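Local atomic coordinates of Myo-inositol dehydrogenase (Corynebacterium glutamicum, PDB entry 3EUW), a protein that probably catalyses the NAD-dependent oxidation of myo-inositol at its 2-position, as a tetrameric member of the Gfo/Idh/MocA oxidoreductase family. Residues F38-G41 with A42-L45; S201-I204 with A205-N208; N306-D309 with G310-A313; A319-E322 with S323-G327. All coordinates share one frame; numbering follows the deposited sequence.

How the contacts relate
The four contacts follow one another along the chain without nesting or crossing, and each is local, eight or nine consecutive residues, so none closes a long loop. Contact 1 opens helix 39-47 of the NAD-binding Rossmann domain. Contact 2 forms the short helix 202-206, which lies in the connection between strands 189-197 and 212-219 of the mixed C-terminal sheet. Contacts 3 and 4 are the two ends of helix 307-326, their centres about 20 Å apart: the first lies beside helices 102-112 and 169-185, the second against the mixed sheet. Contact 4 comes within about 6 Å of contact 2 at the nearest atoms, whereas contacts 1 and 4 lie on opposite sides of the chain's centre.

Contact 1 of 4, residues F38-G41 with A42-L45; sequences FIEG and AQRL
Ile39 and Gln43 meet one turn apart at the start of helix 39-47, the helix of a beta-alpha-beta unit of the Rossmann fold that runs from strand 29-35 to strand 52-54. The two side chains cross obliquely. Gln43 turns its amide so that one face looks at Ile39, and CG1 of Ile39 stands almost directly above CD of Gln43, at 3.5 Å. With CG1 anti to the backbone N (chi1 -169°), the isoleucine carries its longer branch over this amide, and CD1 continues toward the aliphatic part of Gln43, 3.9 Å from CG. The same glutamine presses its CG on the carbonyl of Ile39, whose O also accepts a nearly straight bond from Gln43 N at 2.8 Å.

Glu40 and Arg44 make the next pair, but not a salt bridge: Glu40 OE1 and Arg44 NH2 remain 5.9 Å apart. The arginine bends at chi2 and chi3 and folds back along the helix, bringing Glu40 O over one face of its guanidinium, offset toward the rim, while NH2 reaches Glu40 CB at 3.8 Å. Any attraction between the charges is therefore likely to be modest.

On the buried side, Ala42 packs on Ala53 of strand 52-54 and Leu45 on His17 and Ala20 of helix 14-25. Phe38 is the N-cap residue, its N bonded to Asp36 OD1. Its O receives Ala42 N at 3.3 Å, and its ring lies against Gly41, with CD2 3.7 Å from Gly41 CA.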
loop_
_atom_site.group_PDB
_atom_site.type_symbol
_atom_site.label_atom_id
_atom_site.label_comp_id
_atom_site.label_asym_id
_atom_site.label_seq_id
_atom_site.Cartn_x
_atom_site.Cartn_y
_atom_site.Cartn_z
ATOM N N PHE A 38 -36.981 7.842 -27.409
ATOM C CA PHE A 38 -36.072 7.559 -28.508
ATOM C C PHE A 38 -36.249 6.077 -28.782
ATOM O O PHE A 38 -35.518 5.238 -28.252
ATOM C CB PHE A 38 -34.631 7.855 -28.096
ATOM C CG PHE A 38 -33.636 7.645 -29.194
ATOM C CD1 PHE A 38 -33.852 8.195 -30.456
ATOM C CD2 PHE A 38 -32.472 6.926 -28.965
ATOM C CE1 PHE A 38 -32.919 8.032 -31.473
ATOM C CE2 PHE A 38 -31.530 6.755 -29.976
ATOM C CZ PHE A 38 -31.756 7.312 -31.234
ATOM N N ILE A 39 -37.233 5.763 -29.617
ATOM C CA ILE A 39 -37.566 4.382 -29.931
ATOM C C ILE A 39 -36.436 3.489 -30.439
ATOM O O ILE A 39 -36.275 2.371 -29.953
ATOM C CB ILE A 39 -38.767 4.320 -30.916
ATOM C CG1 ILE A 39 -39.270 2.881 -31.026
ATOM C CG2 ILE A 39 -38.373 4.879 -32.284
ATOM C CD1 ILE A 39 -39.799 2.319 -29.713
ATOM N N GLU A 40 -35.650 3.961 -31.401
ATOM C CA GLU A 40 -34.566 3.132 -31.924
ATOM C C GLU A 40 -33.632 2.688 -30.805
ATOM O O GLU A 40 -33.168 1.543 -30.785
ATOM C CB GLU A 40 -33.761 3.882 -32.991
ATOM C CG GLU A 40 -34.560 4.288 -34.216
ATOM C CD GLU A 40 -35.017 5.729 -34.151
ATOM O OE1 GLU A 40 -34.143 6.620 -34.089
ATOM O OE2 GLU A 40 -36.242 5.973 -34.161
ATOM N N GLY A 41 -33.357 3.600 -29.875
ATOM C CA GLY A 41 -32.484 3.278 -28.763
ATOM C C GLY A 41 -33.059 2.157 -27.921
ATOM O O GLY A 41 -32.345 1.235 -27.522
ATOM N N ALA A 42 -34.361 2.236 -27.662
ATOM C CA ALA A 42 -35.052 1.230 -26.869
ATOM C C ALA A 42 -35.099 -0.112 -27.591
ATOM O O ALA A 42 -34.847 -1.156 -26.989
ATOM C CB ALA A 42 -36.461 1.702 -26.551
ATOM N N GLN A 43 -35.415 -0.084 -28.883
ATOM C CA GLN A 43 -35.495 -1.309 -29.672
ATOM C C GLN A 43 -34.145 -2.011 -29.682
ATOM O O GLN A 43 -34.063 -3.227 -29.542
ATOM C CB GLN A 43 -35.937 -0.982 -31.103
ATOM C CG GLN A 43 -37.283 -0.267 -31.178
ATOM C CD GLN A 43 -37.654 0.188 -32.583
ATOM O OE1 GLN A 43 -36.867 0.846 -33.270
ATOM N NE2 GLN A 43 -38.863 -0.150 -33.008
ATOM N N ARG A 44 -33.086 -1.226 -29.826
ATOM C CA ARG A 44 -31.724 -1.742 -29.862
ATOM C C ARG A 44 -31.388 -2.514 -28.585
ATOM O O ARG A 44 -30.861 -3.626 -28.631
ATOM C CB ARG A 44 -30.747 -0.578 -30.023
ATOM C CG ARG A 44 -29.380 -0.957 -30.554
ATOM C CD ARG A 44 -29.422 -1.168 -32.057
ATOM N NE ARG A 44 -30.063 -0.048 -32.750
ATOM C CZ ARG A 44 -29.700 1.228 -32.629
ATOM N NH1 ARG A 44 -28.690 1.567 -31.836
ATOM N NH2 ARG A 44 -30.348 2.171 -33.308
ATOM N N LEU A 45 -31.693 -1.910 -27.442
ATOM C CA LEU A 45 -31.414 -2.533 -26.155
ATOM C C LEU A 45 -32.354 -3.708 -25.881
ATOM O O LEU A 45 -31.941 -4.730 -25.336
ATOM C CB LEU A 45 -31.533 -1.491 -25.040
ATOM C CG LEU A 45 -31.189 -1.954 -23.622
ATOM C CD1 LEU A 45 -29.753 -2.458 -23.581
ATOM C CD2 LEU A 45 -31.381 -0.802 -22.644
#

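Contact 2 of 4, residues S201-I204 with A205-N208; sequences SQEI and AEFN
Phe207 turns its ring back toward Glu203, and the closest meeting is between ring and backbone: CD2 of Phe207 lies 3.3 Å from Glu203 O, in an oblique approach. The ring is brought there by chi1 of -73°, which sets CG anti to the carbonyl carbon. Outside the two segments, Phe207 and Glu203 both pack on Lys161 and Ile164 of helix 161-166, while the buried Ile204 touches Asp211 and Arg231.

The two acidic groups stay apart. The carboxylates of Glu203 and Glu206 have OE2 and OE1, respectively, 5.5 Å from each other, and the extended Glu206 chain sends OE1 to Lys161 in a long, weak ion pair.

Hydrogen bonds define both ends. Ser201 accepts twice, through O from Ala205 N at 3.2 Å and through OG from Ile204 N at 2.8 Å, the latter being the N-cap bond. Glu206 N then bonds Gln202 O at 2.8 Å. Phe207 N departs from this pattern, bonding Ile204 O at 3.2 Å and Glu203 O only weakly. Asn208, with positive phi, gives its N to Ala205 O at 3.1 Å, and Asp209 N returns to Ile204 O, completing a Schellman motif that ends this very short helix.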
loop_
_atom_site.group_PDB
_atom_site.type_symbol
_atom_site.label_atom_id
_atom_site.label_comp_id
_atom_site.label_asym_id
_atom_site.label_seq_id
_atom_site.Cartn_x
_atom_site.Cartn_y
_atom_site.Cartn_z
ATOM N N SER A 201 -13.443 25.777 -13.431
ATOM C CA SER A 201 -14.457 25.754 -14.484
ATOM C C SER A 201 -15.200 27.051 -14.822
ATOM O O SER A 201 -15.939 27.586 -14.002
ATOM C CB SER A 201 -15.466 24.657 -14.144
ATOM O OG SER A 201 -16.533 24.612 -15.068
ATOM N N GLN A 202 -15.009 27.547 -16.044
ATOM C CA GLN A 202 -15.702 28.764 -16.493
ATOM C C GLN A 202 -17.172 28.388 -16.722
ATOM O O GLN A 202 -18.093 29.161 -16.467
ATOM C CB GLN A 202 -15.115 29.283 -17.817
ATOM C CG GLN A 202 -13.652 29.735 -17.794
ATOM C CD GLN A 202 -12.667 28.580 -17.754
ATOM O OE1 GLN A 202 -12.982 27.463 -18.160
ATOM N NE2 GLN A 202 -11.462 28.851 -17.282
ATOM N N GLU A 203 -17.364 27.175 -17.214
ATOM C CA GLU A 203 -18.682 26.628 -17.498
ATOM C C GLU A 203 -19.557 26.509 -16.246
ATOM O O GLU A 203 -20.715 26.935 -16.250
ATOM C CB GLU A 203 -18.499 25.262 -18.143
ATOM C CG GLU A 203 -19.759 24.542 -18.511
ATOM C CD GLU A 203 -19.454 23.257 -19.248
ATOM O OE1 GLU A 203 -18.627 22.465 -18.737
ATOM O OE2 GLU A 203 -20.034 23.045 -20.337
ATOM N N ILE A 204 -19.014 25.922 -15.183
ATOM C CA ILE A 204 -19.772 25.771 -13.939
ATOM C C ILE A 204 -20.056 27.150 -13.330
ATOM O O ILE A 204 -21.138 27.390 -12.800
ATOM C CB ILE A 204 -19.007 24.867 -12.927
ATOM C CG1 ILE A 204 -19.019 23.420 -13.441
ATOM C CG2 ILE A 204 -19.627 24.960 -11.520
ATOM C CD1 ILE A 204 -18.169 22.479 -12.618
ATOM N N ALA A 205 -19.089 28.051 -13.421
ATOM C CA ALA A 205 -19.248 29.407 -12.910
ATOM C C ALA A 205 -20.342 30.133 -13.722
ATOM O O ALA A 205 -21.073 30.980 -13.206
ATOM C CB ALA A 205 -17.913 30.161 -13.013
ATOM N N GLU A 206 -20.443 29.789 -14.999
ATOM C CA GLU A 206 -21.439 30.384 -15.882
ATOM C C GLU A 206 -22.871 30.097 -15.402
ATOM O O GLU A 206 -23.779 30.907 -15.592
ATOM C CB GLU A 206 -21.227 29.842 -17.305
ATOM C CG GLU A 206 -22.434 29.944 -18.235
ATOM C CD GLU A 206 -22.169 29.371 -19.633
ATOM O OE1 GLU A 206 -21.592 28.267 -19.736
ATOM O OE2 GLU A 206 -22.557 30.019 -20.631
ATOM N N PHE A 207 -23.063 28.941 -14.778
ATOM C CA PHE A 207 -24.373 28.542 -14.281
ATOM C C PHE A 207 -24.593 28.861 -12.805
ATOM O O PHE A 207 -25.527 28.346 -12.193
ATOM C CB PHE A 207 -24.572 27.043 -14.492
ATOM C CG PHE A 207 -24.805 26.660 -15.918
ATOM C CD1 PHE A 207 -25.975 27.046 -16.573
ATOM C CD2 PHE A 207 -23.856 25.926 -16.614
ATOM C CE1 PHE A 207 -26.190 26.702 -17.905
ATOM C CE2 PHE A 207 -24.062 25.578 -17.946
ATOM C CZ PHE A 207 -25.228 25.965 -18.593
ATOM N N ASN A 208 -23.745 29.710 -12.231
ATOM C CA ASN A 208 -23.885 30.049 -10.816
ATOM C C ASN A 208 -23.935 28.783 -9.963
ATOM O O ASN A 208 -24.872 28.549 -9.196
ATOM C CB ASN A 208 -25.146 30.879 -10.591
ATOM C CG ASN A 208 -25.059 32.235 -11.242
ATOM O OD1 ASN A 208 -25.651 32.474 -12.292
ATOM N ND2 ASN A 208 -24.294 33.131 -10.632
#

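Contact 3 of 4, residues N306-D309 with G310-A313; sequences NFED and GVIA
Phe307 and Val311 pack one turn apart at the start of helix 307-326, with ring atom CE2 of Phe307 3.6 Å from CG2 of Val311 in an oblique crossing. The ring reaches forward because its CG is anti to the backbone N (chi1 -173°), and Val311 also lays CG2 beside the carbonyl O of Phe307. On the neighbouring side Glu308, bent at chi2, brings OE2 to within 3.9 Å of Val311 CB, while its CG lies 4.1 Å from Ile312 CD1.

Backbone bonds hold these positions. Val311 N bonds Phe307 O at 3.1 Å, and Ile312 N gives Glu308 O a nearly linear bond of 3.0 Å. Before them stands a capping box: Asp309 N donates to Asn306 OD1 at 2.8 Å, and Asn306 N returns a bond of 2.8 Å to Asp309 OD2, on the anti side of the carboxylate.

Further out, Phe307 rests on Lys109 and Ile112 and Val311 on Val105, all of helix 102-112. Glu308 OE1 forms a salt bridge with Lys109, and Asp309 OD1 one with Arg183 of helix 169-185.

The buried Asp309 carboxylate is thus divided between two tasks, OD2 completing the capping box through Asn306 N and OD1 meeting an arginine. Both this cationic partner and the N-terminal end of the helix would be expected to stabilise its negative charge.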
loop_
_atom_site.group_PDB
_atom_site.type_symbol
_atom_site.label_atom_id
_atom_site.label_comp_id
_atom_site.label_asym_id
_atom_site.label_seq_id
_atom_site.Cartn_x
_atom_site.Cartn_y
_atom_site.Cartn_z
ATOM N N ASN A 306 -35.259 3.983 1.227
ATOM C CA ASN A 306 -36.675 4.209 0.968
ATOM C C ASN A 306 -36.976 5.616 0.445
ATOM O O ASN A 306 -36.081 6.454 0.276
ATOM C CB ASN A 306 -37.504 3.963 2.236
ATOM C CG ASN A 306 -37.147 4.906 3.367
ATOM O OD1 ASN A 306 -36.954 6.107 3.162
ATOM N ND2 ASN A 306 -37.081 4.371 4.575
ATOM N N PHE A 307 -38.260 5.862 0.204
ATOM C CA PHE A 307 -38.724 7.144 -0.290
ATOM C C PHE A 307 -38.219 8.268 0.611
ATOM O O PHE A 307 -37.708 9.281 0.135
ATOM C CB PHE A 307 -40.256 7.155 -0.317
ATOM C CG PHE A 307 -40.847 8.373 -0.964
ATOM C CD1 PHE A 307 -41.094 8.399 -2.332
ATOM C CD2 PHE A 307 -41.171 9.494 -0.200
ATOM C CE1 PHE A 307 -41.660 9.525 -2.936
ATOM C CE2 PHE A 307 -41.735 10.625 -0.793
ATOM C CZ PHE A 307 -41.980 10.641 -2.163
ATOM N N GLU A 308 -38.361 8.069 1.914
ATOM C CA GLU A 308 -37.950 9.052 2.910
ATOM C C GLU A 308 -36.466 9.408 2.807
ATOM O O GLU A 308 -36.093 10.556 3.008
ATOM C CB GLU A 308 -38.268 8.533 4.316
ATOM C CG GLU A 308 -38.464 9.620 5.343
ATOM C CD GLU A 308 -39.502 10.639 4.906
ATOM O OE1 GLU A 308 -40.611 10.238 4.483
ATOM O OE2 GLU A 308 -39.208 11.847 4.991
ATOM N N ASP A 309 -35.622 8.429 2.502
ATOM C CA ASP A 309 -34.198 8.710 2.367
ATOM C C ASP A 309 -33.990 9.648 1.188
ATOM O O ASP A 309 -33.055 10.446 1.178
ATOM C CB ASP A 309 -33.402 7.421 2.146
ATOM C CG ASP A 309 -33.461 6.485 3.341
ATOM O OD1 ASP A 309 -33.248 6.946 4.486
ATOM O OD2 ASP A 309 -33.710 5.281 3.131
ATOM N N GLY A 310 -34.874 9.549 0.199
ATOM C CA GLY A 310 -34.782 10.407 -0.969
ATOM C C GLY A 310 -35.194 11.833 -0.641
ATOM O O GLY A 310 -34.632 12.795 -1.160
ATOM N N VAL A 311 -36.178 11.964 0.240
ATOM C CA VAL A 311 -36.663 13.274 0.642
ATOM C C VAL A 311 -35.616 14.011 1.477
ATOM O O VAL A 311 -35.283 15.162 1.199
ATOM C CB VAL A 311 -37.961 13.148 1.478
ATOM C CG1 VAL A 311 -38.450 14.520 1.895
ATOM C CG2 VAL A 311 -39.031 12.414 0.669
ATOM N N ILE A 312 -35.103 13.327 2.494
ATOM C CA ILE A 312 -34.118 13.904 3.395
ATOM C C ILE A 312 -32.789 14.216 2.700
ATOM O O ILE A 312 -32.123 15.199 3.027
ATOM C CB ILE A 312 -33.877 12.971 4.599
ATOM C CG1 ILE A 312 -35.207 12.724 5.324
ATOM C CG2 ILE A 312 -32.879 13.598 5.557
ATOM C CD1 ILE A 312 -35.136 11.679 6.431
ATOM N N ALA A 313 -32.410 13.383 1.737
ATOM C CA ALA A 313 -31.171 13.611 1.016
ATOM C C ALA A 313 -31.271 14.939 0.279
ATOM O O ALA A 313 -30.319 15.721 0.270
ATOM C CB ALA A 313 -30.908 12.482 0.045
#

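Contact 4 of 4, residues A319-E322 with S323-G327; sequences ACLE and SAQTG
The amide of Gln325 lies flat against Leu321, whose CG sits over one face, 3.8 Å from CD of the glutamine; the methyl CD1 of Leu321 covers the same face toward NE2. Gln325 is extended beyond CG, and its CG touches Leu321 O at 3.1 Å. The second flat group, the Glu322 carboxylate, is met from above its plane by the methyl CG2 of Thr326, 3.3 Å from OE2. On this same side a water donates to Glu322 OE1 at 2.7 Å and, more loosely, to Thr326 OG1.

This is the C-terminal end of helix 307-326, which packs between Phe171 of helix 169-185 and the mixed sheet of the C-terminal domain, where Cys320 touches Val192 and Ala194. Thr326 is folded back on the helix: chi1 of 58° places OG1 between the backbone N and the carbonyl carbon, from where it donates to Glu322 O at 2.6 Å. Thr326 N reaches that same oxygen only weakly and bonds Ser323 O, which also accepts Gly327 N at 2.9 Å. Ser323 OG is hydrogen-bonded to Arg328 O and Ala194 N. Gly327, with positive phi, leaves the helix and makes backbone hydrogen bonds to the second subunit.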
loop_
_atom_site.group_PDB
_atom_site.type_symbol
_atom_site.label_atom_id
_atom_site.label_comp_id
_atom_site.label_asym_id
_atom_site.label_seq_id
_atom_site.Cartn_x
_atom_site.Cartn_y
_atom_site.Cartn_z
ATOM N N ALA A 319 -30.186 22.335 2.300
ATOM C CA ALA A 319 -29.609 22.994 3.459
ATOM C C ALA A 319 -28.168 23.379 3.148
ATOM O O ALA A 319 -27.707 24.449 3.563
ATOM C CB ALA A 319 -29.666 22.090 4.684
ATOM N N CYS A 320 -27.466 22.515 2.410
ATOM C CA CYS A 320 -26.074 22.774 2.029
ATOM C C CYS A 320 -25.974 24.033 1.184
ATOM O O CYS A 320 -25.177 24.919 1.484
ATOM C CB CYS A 320 -25.477 21.612 1.224
ATOM S SG CYS A 320 -25.015 20.150 2.168
ATOM N N LEU A 321 -26.775 24.097 0.124
ATOM C CA LEU A 321 -26.784 25.246 -0.771
ATOM C C LEU A 321 -27.060 26.525 -0.000
ATOM O O LEU A 321 -26.394 27.537 -0.204
ATOM C CB LEU A 321 -27.852 25.076 -1.864
ATOM C CG LEU A 321 -27.988 26.226 -2.874
ATOM C CD1 LEU A 321 -26.678 26.415 -3.616
ATOM C CD2 LEU A 321 -29.105 25.929 -3.859
ATOM N N GLU A 322 -28.050 26.481 0.884
ATOM C CA GLU A 322 -28.404 27.659 1.671
ATOM C C GLU A 322 -27.251 28.087 2.583
ATOM O O GLU A 322 -26.976 29.279 2.725
ATOM C CB GLU A 322 -29.648 27.369 2.501
ATOM C CG GLU A 322 -30.655 28.500 2.504
ATOM C CD GLU A 322 -30.521 29.366 3.720
ATOM O OE1 GLU A 322 -30.407 28.800 4.825
ATOM O OE2 GLU A 322 -30.538 30.598 3.584
ATOM N N SER A 323 -26.589 27.114 3.208
ATOM C CA SER A 323 -25.459 27.408 4.086
ATOM C C SER A 323 -24.333 28.031 3.261
ATOM O O SER A 323 -23.749 29.038 3.644
ATOM C CB SER A 323 -24.948 26.128 4.757
ATOM O OG SER A 323 -23.785 26.386 5.528
ATOM N N ALA A 324 -24.042 27.429 2.115
ATOM C CA ALA A 324 -22.971 27.925 1.255
ATOM C C ALA A 324 -23.249 29.342 0.785
ATOM O O ALA A 324 -22.336 30.153 0.669
ATOM C CB ALA A 324 -22.799 27.019 0.062
ATOM N N GLN A 325 -24.512 29.641 0.512
ATOM C CA GLN A 325 -24.880 30.972 0.048
ATOM C C GLN A 325 -24.941 32.008 1.169
ATOM O O GLN A 325 -24.855 33.212 0.906
ATOM C CB GLN A 325 -26.239 30.934 -0.652
ATOM C CG GLN A 325 -26.288 30.092 -1.920
ATOM C CD GLN A 325 -27.681 30.041 -2.539
ATOM O OE1 GLN A 325 -28.669 29.775 -1.852
ATOM N NE2 GLN A 325 -27.761 30.288 -3.840
ATOM N N THR A 326 -25.068 31.552 2.412
ATOM C CA THR A 326 -25.213 32.479 3.533
ATOM C C THR A 326 -24.050 32.628 4.497
ATOM O O THR A 326 -24.018 33.572 5.293
ATOM C CB THR A 326 -26.474 32.126 4.348
ATOM O OG1 THR A 326 -26.379 30.771 4.813
ATOM C CG2 THR A 326 -27.727 32.262 3.464
ATOM N N GLY A 327 -23.102 31.703 4.450
ATOM C CA GLY A 327 -21.965 31.805 5.344
ATOM C C GLY A 327 -22.299 31.471 6.784
ATOM O O GLY A 327 -21.722 32.039 7.708
HETATM O O HOH W 1 -28.951 30.269 6.631
#